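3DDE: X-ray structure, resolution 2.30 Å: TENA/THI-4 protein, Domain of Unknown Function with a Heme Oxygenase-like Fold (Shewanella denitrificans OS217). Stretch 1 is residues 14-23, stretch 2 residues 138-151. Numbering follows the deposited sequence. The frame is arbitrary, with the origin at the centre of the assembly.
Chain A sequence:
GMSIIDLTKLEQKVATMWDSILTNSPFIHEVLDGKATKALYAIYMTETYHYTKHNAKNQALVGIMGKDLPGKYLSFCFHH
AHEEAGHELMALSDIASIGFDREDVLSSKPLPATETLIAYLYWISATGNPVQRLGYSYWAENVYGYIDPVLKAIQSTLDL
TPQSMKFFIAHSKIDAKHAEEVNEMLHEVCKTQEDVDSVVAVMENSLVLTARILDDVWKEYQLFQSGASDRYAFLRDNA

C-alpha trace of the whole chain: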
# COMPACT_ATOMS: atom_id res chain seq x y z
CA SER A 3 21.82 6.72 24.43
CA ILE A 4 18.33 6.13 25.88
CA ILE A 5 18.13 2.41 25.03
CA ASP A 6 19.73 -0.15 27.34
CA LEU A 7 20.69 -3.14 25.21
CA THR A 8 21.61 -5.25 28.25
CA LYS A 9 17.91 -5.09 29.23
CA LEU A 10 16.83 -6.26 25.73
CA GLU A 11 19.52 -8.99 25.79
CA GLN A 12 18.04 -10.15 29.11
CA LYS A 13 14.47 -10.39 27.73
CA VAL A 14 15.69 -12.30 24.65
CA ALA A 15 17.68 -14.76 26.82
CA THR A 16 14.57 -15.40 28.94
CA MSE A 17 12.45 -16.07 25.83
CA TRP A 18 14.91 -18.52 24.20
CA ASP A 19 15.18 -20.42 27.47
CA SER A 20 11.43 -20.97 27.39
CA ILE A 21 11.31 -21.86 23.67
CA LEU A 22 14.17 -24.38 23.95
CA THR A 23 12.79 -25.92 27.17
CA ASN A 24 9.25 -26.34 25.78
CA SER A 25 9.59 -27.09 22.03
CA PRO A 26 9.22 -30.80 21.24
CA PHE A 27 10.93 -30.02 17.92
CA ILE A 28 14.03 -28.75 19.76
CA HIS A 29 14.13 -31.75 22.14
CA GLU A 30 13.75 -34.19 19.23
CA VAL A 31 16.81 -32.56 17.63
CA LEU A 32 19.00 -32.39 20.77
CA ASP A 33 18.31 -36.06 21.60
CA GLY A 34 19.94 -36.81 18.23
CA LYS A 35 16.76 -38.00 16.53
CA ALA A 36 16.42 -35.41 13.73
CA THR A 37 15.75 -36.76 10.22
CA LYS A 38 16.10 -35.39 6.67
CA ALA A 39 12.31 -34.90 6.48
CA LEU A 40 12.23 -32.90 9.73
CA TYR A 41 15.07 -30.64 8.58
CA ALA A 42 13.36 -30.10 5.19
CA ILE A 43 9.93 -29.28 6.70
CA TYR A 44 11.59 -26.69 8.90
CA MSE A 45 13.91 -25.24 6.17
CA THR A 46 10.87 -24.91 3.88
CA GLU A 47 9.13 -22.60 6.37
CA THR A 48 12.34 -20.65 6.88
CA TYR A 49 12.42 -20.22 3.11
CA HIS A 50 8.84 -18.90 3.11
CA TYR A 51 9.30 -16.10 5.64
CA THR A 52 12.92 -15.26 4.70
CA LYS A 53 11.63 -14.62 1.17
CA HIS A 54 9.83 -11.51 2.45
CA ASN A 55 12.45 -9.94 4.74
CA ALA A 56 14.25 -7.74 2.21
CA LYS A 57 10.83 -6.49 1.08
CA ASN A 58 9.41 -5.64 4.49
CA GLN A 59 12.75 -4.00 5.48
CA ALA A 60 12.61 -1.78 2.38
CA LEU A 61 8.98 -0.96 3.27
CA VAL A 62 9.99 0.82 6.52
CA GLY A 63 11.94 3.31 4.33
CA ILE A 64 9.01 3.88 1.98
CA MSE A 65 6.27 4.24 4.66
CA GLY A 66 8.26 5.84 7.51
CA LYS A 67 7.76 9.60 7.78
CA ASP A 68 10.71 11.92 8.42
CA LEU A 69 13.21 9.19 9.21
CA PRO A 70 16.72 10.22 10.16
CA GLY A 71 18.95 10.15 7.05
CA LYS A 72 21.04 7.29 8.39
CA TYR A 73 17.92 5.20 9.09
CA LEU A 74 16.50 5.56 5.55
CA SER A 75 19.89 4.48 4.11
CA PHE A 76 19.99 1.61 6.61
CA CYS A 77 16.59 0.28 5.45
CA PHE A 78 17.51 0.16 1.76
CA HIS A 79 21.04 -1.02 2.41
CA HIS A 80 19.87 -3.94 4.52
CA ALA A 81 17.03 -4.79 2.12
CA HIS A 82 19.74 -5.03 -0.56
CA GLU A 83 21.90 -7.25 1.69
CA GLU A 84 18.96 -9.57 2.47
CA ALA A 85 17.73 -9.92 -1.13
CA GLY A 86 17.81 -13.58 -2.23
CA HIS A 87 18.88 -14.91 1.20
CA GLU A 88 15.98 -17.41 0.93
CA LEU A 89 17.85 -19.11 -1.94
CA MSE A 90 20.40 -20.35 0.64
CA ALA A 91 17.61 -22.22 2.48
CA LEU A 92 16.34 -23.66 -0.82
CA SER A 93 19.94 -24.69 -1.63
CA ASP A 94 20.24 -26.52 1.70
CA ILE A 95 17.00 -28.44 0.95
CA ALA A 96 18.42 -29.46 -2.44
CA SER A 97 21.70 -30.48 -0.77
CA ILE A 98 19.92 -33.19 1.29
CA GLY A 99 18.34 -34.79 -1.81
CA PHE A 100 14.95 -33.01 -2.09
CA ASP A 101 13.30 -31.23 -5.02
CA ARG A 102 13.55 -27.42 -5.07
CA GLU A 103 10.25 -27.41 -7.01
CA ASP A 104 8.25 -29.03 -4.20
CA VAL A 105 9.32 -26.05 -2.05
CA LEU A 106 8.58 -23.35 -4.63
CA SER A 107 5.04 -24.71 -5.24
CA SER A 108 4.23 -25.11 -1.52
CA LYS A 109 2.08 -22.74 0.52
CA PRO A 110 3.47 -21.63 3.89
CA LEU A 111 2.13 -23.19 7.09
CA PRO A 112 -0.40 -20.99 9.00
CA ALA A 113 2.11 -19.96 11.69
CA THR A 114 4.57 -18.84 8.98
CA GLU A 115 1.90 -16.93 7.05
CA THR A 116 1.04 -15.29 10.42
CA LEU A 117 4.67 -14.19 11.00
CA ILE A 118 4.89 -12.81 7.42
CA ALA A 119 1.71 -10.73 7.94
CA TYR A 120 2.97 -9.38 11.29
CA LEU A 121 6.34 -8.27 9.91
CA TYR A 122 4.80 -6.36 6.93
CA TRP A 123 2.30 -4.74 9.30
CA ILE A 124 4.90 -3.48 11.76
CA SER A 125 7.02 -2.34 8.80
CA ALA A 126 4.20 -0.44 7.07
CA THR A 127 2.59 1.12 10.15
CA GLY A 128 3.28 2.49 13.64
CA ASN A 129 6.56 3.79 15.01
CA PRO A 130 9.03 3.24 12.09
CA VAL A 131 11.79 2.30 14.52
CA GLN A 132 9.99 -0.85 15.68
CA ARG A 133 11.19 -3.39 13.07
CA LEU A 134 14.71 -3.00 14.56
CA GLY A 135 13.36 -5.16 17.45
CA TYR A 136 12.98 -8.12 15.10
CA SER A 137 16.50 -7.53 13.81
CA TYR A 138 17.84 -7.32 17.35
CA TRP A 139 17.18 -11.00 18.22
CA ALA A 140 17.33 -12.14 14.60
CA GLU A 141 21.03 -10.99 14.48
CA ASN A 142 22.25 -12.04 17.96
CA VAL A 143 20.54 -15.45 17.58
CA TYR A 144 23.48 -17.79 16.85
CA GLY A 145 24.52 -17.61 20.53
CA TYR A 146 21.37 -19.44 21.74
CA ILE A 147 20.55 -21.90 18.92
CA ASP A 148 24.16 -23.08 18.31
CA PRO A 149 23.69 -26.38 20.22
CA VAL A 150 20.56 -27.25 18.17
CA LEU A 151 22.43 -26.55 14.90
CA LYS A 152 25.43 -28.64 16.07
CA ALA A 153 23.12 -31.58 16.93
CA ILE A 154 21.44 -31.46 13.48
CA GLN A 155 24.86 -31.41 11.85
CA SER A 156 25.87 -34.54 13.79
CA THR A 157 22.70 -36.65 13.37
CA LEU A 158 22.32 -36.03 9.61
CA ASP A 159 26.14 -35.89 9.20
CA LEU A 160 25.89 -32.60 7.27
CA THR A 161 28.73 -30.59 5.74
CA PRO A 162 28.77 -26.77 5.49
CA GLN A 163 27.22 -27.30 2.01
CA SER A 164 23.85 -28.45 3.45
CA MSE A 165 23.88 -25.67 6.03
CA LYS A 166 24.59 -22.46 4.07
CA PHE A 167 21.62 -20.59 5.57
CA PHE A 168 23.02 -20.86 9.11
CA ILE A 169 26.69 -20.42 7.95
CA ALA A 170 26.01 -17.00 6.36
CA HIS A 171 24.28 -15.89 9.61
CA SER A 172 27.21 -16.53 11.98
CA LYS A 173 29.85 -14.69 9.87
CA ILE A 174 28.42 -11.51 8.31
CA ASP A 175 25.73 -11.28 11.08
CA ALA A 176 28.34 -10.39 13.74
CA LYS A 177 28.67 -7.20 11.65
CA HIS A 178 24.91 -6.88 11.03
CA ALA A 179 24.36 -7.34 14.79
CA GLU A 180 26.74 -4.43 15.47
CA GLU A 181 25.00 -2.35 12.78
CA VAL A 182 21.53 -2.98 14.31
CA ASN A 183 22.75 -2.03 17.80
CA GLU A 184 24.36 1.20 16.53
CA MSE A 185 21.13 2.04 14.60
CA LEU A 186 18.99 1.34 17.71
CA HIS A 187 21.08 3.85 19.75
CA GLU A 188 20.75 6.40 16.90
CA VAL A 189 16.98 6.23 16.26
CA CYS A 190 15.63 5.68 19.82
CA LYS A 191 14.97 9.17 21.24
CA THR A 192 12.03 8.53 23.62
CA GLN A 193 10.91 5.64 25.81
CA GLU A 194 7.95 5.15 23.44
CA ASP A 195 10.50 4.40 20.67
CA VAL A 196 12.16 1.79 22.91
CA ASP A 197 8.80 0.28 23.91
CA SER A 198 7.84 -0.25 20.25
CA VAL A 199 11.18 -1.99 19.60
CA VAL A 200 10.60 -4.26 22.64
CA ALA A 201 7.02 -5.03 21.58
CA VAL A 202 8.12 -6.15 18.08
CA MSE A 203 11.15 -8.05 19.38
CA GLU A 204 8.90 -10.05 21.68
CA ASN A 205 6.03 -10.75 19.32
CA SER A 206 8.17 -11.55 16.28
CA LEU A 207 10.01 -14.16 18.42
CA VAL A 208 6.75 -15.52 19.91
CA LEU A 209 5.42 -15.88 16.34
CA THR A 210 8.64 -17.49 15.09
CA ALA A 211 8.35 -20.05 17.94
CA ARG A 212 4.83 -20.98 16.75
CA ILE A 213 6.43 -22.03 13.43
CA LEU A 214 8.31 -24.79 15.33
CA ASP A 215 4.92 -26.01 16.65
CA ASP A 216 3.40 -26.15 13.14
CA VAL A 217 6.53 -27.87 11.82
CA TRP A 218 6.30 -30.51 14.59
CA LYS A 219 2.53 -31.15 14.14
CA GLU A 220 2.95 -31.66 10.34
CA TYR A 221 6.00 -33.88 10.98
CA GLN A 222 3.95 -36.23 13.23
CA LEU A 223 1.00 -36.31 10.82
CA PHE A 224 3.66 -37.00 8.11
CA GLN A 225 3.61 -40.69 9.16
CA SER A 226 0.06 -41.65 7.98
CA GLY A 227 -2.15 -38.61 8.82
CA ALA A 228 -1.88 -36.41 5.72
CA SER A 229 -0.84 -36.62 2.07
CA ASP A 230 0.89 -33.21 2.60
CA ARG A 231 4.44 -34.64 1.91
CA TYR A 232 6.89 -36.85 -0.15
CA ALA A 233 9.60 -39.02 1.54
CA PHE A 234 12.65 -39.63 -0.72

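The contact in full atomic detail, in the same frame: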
# COMPACT_ATOMS: atom_id res chain seq x y z
N VAL A 14 15.48 -11.30 25.70
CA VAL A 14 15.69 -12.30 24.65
C VAL A 14 16.18 -13.63 25.23
O VAL A 14 15.68 -14.69 24.85
CB VAL A 14 16.65 -11.76 23.57
CG1 VAL A 14 17.06 -12.87 22.60
CG2 VAL A 14 15.98 -10.62 22.80
N ALA A 15 17.14 -13.56 26.16
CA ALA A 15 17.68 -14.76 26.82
C ALA A 15 16.60 -15.53 27.60
O ALA A 15 16.62 -16.77 27.65
CB ALA A 15 18.86 -14.39 27.75
N THR A 16 15.67 -14.79 28.21
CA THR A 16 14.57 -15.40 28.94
C THR A 16 13.61 -16.10 27.99
O THR A 16 13.11 -17.18 28.28
CB THR A 16 13.80 -14.34 29.77
OG1 THR A 16 14.63 -13.90 30.86
CG2 THR A 16 12.54 -14.92 30.36
N MSE A 17 13.35 -15.48 26.84
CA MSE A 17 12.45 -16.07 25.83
C MSE A 17 13.00 -17.33 25.17
O MSE A 17 12.26 -18.29 24.99
CB MSE A 17 12.08 -15.03 24.77
CG MSE A 17 11.19 -13.94 25.31
SE MSE A 17 10.74 -12.65 24.00
CE MSE A 17 9.71 -13.70 22.80
N TRP A 18 14.28 -17.32 24.79
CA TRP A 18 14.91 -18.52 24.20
C TRP A 18 14.89 -19.69 25.18
O TRP A 18 14.58 -20.83 24.82
CB TRP A 18 16.34 -18.24 23.73
CG TRP A 18 16.40 -17.57 22.40
CD1 TRP A 18 16.87 -16.32 22.13
CD2 TRP A 18 15.96 -18.11 21.15
NE1 TRP A 18 16.75 -16.05 20.78
CE2 TRP A 18 16.20 -17.14 20.16
CE3 TRP A 18 15.38 -19.34 20.77
CZ2 TRP A 18 15.88 -17.35 18.81
CZ3 TRP A 18 15.07 -19.54 19.43
CH2 TRP A 18 15.32 -18.55 18.47
N ASP A 19 15.21 -19.40 26.43
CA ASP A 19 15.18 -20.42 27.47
C ASP A 19 13.84 -21.17 27.48
O ASP A 19 13.79 -22.39 27.57
CB ASP A 19 15.42 -19.76 28.83
CG ASP A 19 15.35 -20.75 29.96
OD1 ASP A 19 15.75 -21.92 29.75
OD2 ASP A 19 14.92 -20.36 31.06
N SER A 20 12.76 -20.41 27.41
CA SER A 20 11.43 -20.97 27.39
C SER A 20 11.16 -21.79 26.12
O SER A 20 10.66 -22.91 26.20
CB SER A 20 10.41 -19.84 27.52
OG SER A 20 9.10 -20.32 27.27
N ILE A 21 11.50 -21.22 24.97
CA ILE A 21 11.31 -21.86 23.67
C ILE A 21 12.07 -23.19 23.57
O ILE A 21 11.51 -24.19 23.11
CB ILE A 21 11.77 -20.92 22.52
CG1 ILE A 21 10.88 -19.68 22.44
CG2 ILE A 21 11.73 -21.64 21.16
CD1 ILE A 21 11.43 -18.58 21.52
N LEU A 22 13.32 -23.19 24.02
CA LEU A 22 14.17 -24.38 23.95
C LEU A 22 13.77 -25.44 24.98
O LEU A 22 13.91 -26.64 24.73
CB LEU A 22 15.66 -23.99 24.05
CG LEU A 22 16.14 -22.97 22.96
CD1 LEU A 22 17.62 -22.59 23.11
CD2 LEU A 22 15.87 -23.47 21.54
N THR A 23 13.24 -25.00 26.12
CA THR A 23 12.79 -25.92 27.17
C THR A 23 11.44 -26.56 26.82
O THR A 23 11.16 -27.67 27.25
CB THR A 23 12.62 -25.20 28.55
OG1 THR A 23 13.88 -24.67 28.98
CG2 THR A 23 12.10 -26.15 29.61
N TYR A 138 17.02 -7.17 16.16
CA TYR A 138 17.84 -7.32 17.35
C TYR A 138 18.06 -8.79 17.75
O TYR A 138 19.20 -9.19 17.96
CB TYR A 138 17.30 -6.53 18.55
CG TYR A 138 18.22 -6.70 19.74
CD1 TYR A 138 19.45 -6.04 19.81
CD2 TYR A 138 17.89 -7.57 20.78
CE1 TYR A 138 20.30 -6.23 20.90
CE2 TYR A 138 18.72 -7.76 21.85
CZ TYR A 138 19.93 -7.09 21.92
OH TYR A 138 20.75 -7.30 23.02
N TRP A 139 17.00 -9.58 17.86
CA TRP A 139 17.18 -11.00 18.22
C TRP A 139 17.56 -11.80 16.98
O TRP A 139 18.34 -12.75 17.05
CB TRP A 139 15.96 -11.60 18.95
CG TRP A 139 14.76 -11.82 18.10
CD1 TRP A 139 13.69 -11.00 17.97
CD2 TRP A 139 14.52 -12.94 17.25
NE1 TRP A 139 12.78 -11.54 17.09
CE2 TRP A 139 13.28 -12.72 16.62
CE3 TRP A 139 15.24 -14.10 16.94
CZ2 TRP A 139 12.73 -13.62 15.71
CZ3 TRP A 139 14.69 -15.00 16.04
CH2 TRP A 139 13.45 -14.76 15.44
N ALA A 140 17.01 -11.43 15.83
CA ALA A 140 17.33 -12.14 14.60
C ALA A 140 18.85 -12.17 14.36
O ALA A 140 19.37 -13.19 13.91
CB ALA A 140 16.60 -11.54 13.44
N GLU A 141 19.56 -11.09 14.72
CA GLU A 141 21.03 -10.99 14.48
C GLU A 141 21.94 -11.51 15.60
O GLU A 141 23.08 -11.89 15.32
CB GLU A 141 21.43 -9.55 14.14
CG GLU A 141 20.79 -8.99 12.87
CD GLU A 141 21.17 -9.73 11.59
OE1 GLU A 141 22.27 -10.32 11.51
OE2 GLU A 141 20.34 -9.68 10.63
N ASN A 142 21.48 -11.49 16.84
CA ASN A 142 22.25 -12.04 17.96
C ASN A 142 21.64 -13.39 18.37
O ASN A 142 21.55 -13.71 19.56
CB ASN A 142 22.25 -11.06 19.13
N VAL A 143 21.26 -14.19 17.37
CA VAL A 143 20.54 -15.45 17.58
C VAL A 143 21.44 -16.68 17.67
O VAL A 143 21.14 -17.61 18.42
CB VAL A 143 19.53 -15.70 16.43
CG1 VAL A 143 20.26 -16.12 15.14
CG2 VAL A 143 18.51 -16.74 16.82
N TYR A 144 22.54 -16.66 16.92
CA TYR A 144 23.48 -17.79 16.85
C TYR A 144 23.99 -18.23 18.23
O TYR A 144 24.27 -19.40 18.44
CB TYR A 144 24.64 -17.45 15.89
CG TYR A 144 25.47 -18.64 15.47
N GLY A 145 24.07 -17.30 19.18
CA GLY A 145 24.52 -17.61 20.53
C GLY A 145 23.60 -18.46 21.39
O GLY A 145 24.01 -18.96 22.43
N TYR A 146 22.34 -18.62 20.99
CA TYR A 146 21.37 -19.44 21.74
C TYR A 146 21.04 -20.76 21.03
O TYR A 146 20.88 -21.78 21.68
CB TYR A 146 20.05 -18.67 21.93
CG TYR A 146 20.18 -17.31 22.58
CD1 TYR A 146 20.20 -17.18 23.97
CD2 TYR A 146 20.24 -16.16 21.80
CE1 TYR A 146 20.31 -15.92 24.56
CE2 TYR A 146 20.35 -14.91 22.38
CZ TYR A 146 20.38 -14.79 23.76
OH TYR A 146 20.48 -13.53 24.32
N ILE A 147 20.93 -20.72 19.71
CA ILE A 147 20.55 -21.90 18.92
C ILE A 147 21.72 -22.76 18.42
O ILE A 147 21.50 -23.79 17.77
CB ILE A 147 19.63 -21.47 17.74
CG1 ILE A 147 20.33 -20.48 16.79
CG2 ILE A 147 18.37 -20.84 18.29
CD1 ILE A 147 19.64 -20.29 15.46
N ASP A 148 22.95 -22.37 18.75
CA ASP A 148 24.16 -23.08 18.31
C ASP A 148 24.15 -24.58 18.67
O ASP A 148 24.53 -25.41 17.83
CB ASP A 148 25.41 -22.39 18.88
CG ASP A 148 26.71 -22.88 18.24
OD1 ASP A 148 26.78 -22.97 16.99
OD2 ASP A 148 27.68 -23.12 18.99
N PRO A 149 23.72 -24.95 19.90
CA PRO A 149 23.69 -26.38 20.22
C PRO A 149 22.70 -27.19 19.36
O PRO A 149 22.99 -28.34 19.03
CB PRO A 149 23.28 -26.42 21.70
CG PRO A 149 23.44 -25.01 22.20
CD PRO A 149 23.26 -24.12 21.02
N VAL A 150 21.57 -26.58 19.01
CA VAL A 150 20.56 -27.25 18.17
C VAL A 150 21.12 -27.48 16.76
O VAL A 150 20.91 -28.55 16.17
CB VAL A 150 19.24 -26.44 18.07
CG1 VAL A 150 18.22 -27.20 17.21
CG2 VAL A 150 18.68 -26.15 19.46
N LEU A 151 21.81 -26.47 16.23
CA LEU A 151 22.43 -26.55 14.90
C LEU A 151 23.55 -27.59 14.89
O LEU A 151 23.67 -28.35 13.93
CB LEU A 151 22.93 -25.16 14.44
CG LEU A 151 21.92 -24.00 14.38
CD1 LEU A 151 22.59 -22.70 13.93
CD2 LEU A 151 20.70 -24.28 13.48

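Helices that pack side by side can do so without a hydrogen bond between them, through apolar and aromatic contact alone, and these two stretches of the TENA/THI-4 protein are an example. Residues 14-23 form an unbroken helical run. The second stretch leaves one helix at Asn142 and is helical again further on, through Leu151 and beyond, with a kink where the nitrogens of Pro149 and Val150 lack bonds to the preceding turn. The axes of helices 14-23 and 144-151 run in nearly the same direction, 19° apart, and approach to 10.8 Å. No hydrogen bond crosses between the stretches, so the 480 Å² they bury rests on apolar and aromatic contact.

Tyr146 and Trp18 cover the most surface. Both point toward the opposing stretch, and their rings meet in an offset stack: the five-membered ring of Trp18 lies 4.4 Å from the Tyr146 ring, centroid to centroid, with planes 20° apart and Trp18 CD1 only 3.4 Å from Tyr146 CD2. The same indole face receives aliphatic carbons, Tyr146 CB over its five-membered ring and Ile147 CG2 over its six-membered ring, each 4.0 Å from the respective centroid; such CH-pi contacts set weakly polarised C-H groups against the electron-rich ring. Farther out, Trp18 CZ2 comes within 3.4 Å of Val143 CG2 and 3.8 Å of Trp139 CE3, the two tryptophans meeting obliquely.

Val14, one turn before Trp18, extends the apolar surface. Val14 CG1 lies 3.9 Å from Tyr146 CE2 and Val14 CG2 4.1 Å from Tyr138 CE2, at the edge of that ring; both methyls lie 4.0 Å from Trp139 CB. One turn after Trp18, Leu22 continues the row, placing CD1 3.7 Å from Tyr146 O and CD2 a looser 4.4 Å from Val150 CG2. The four-residue spacing thus aligns three side chains along one side of the helix.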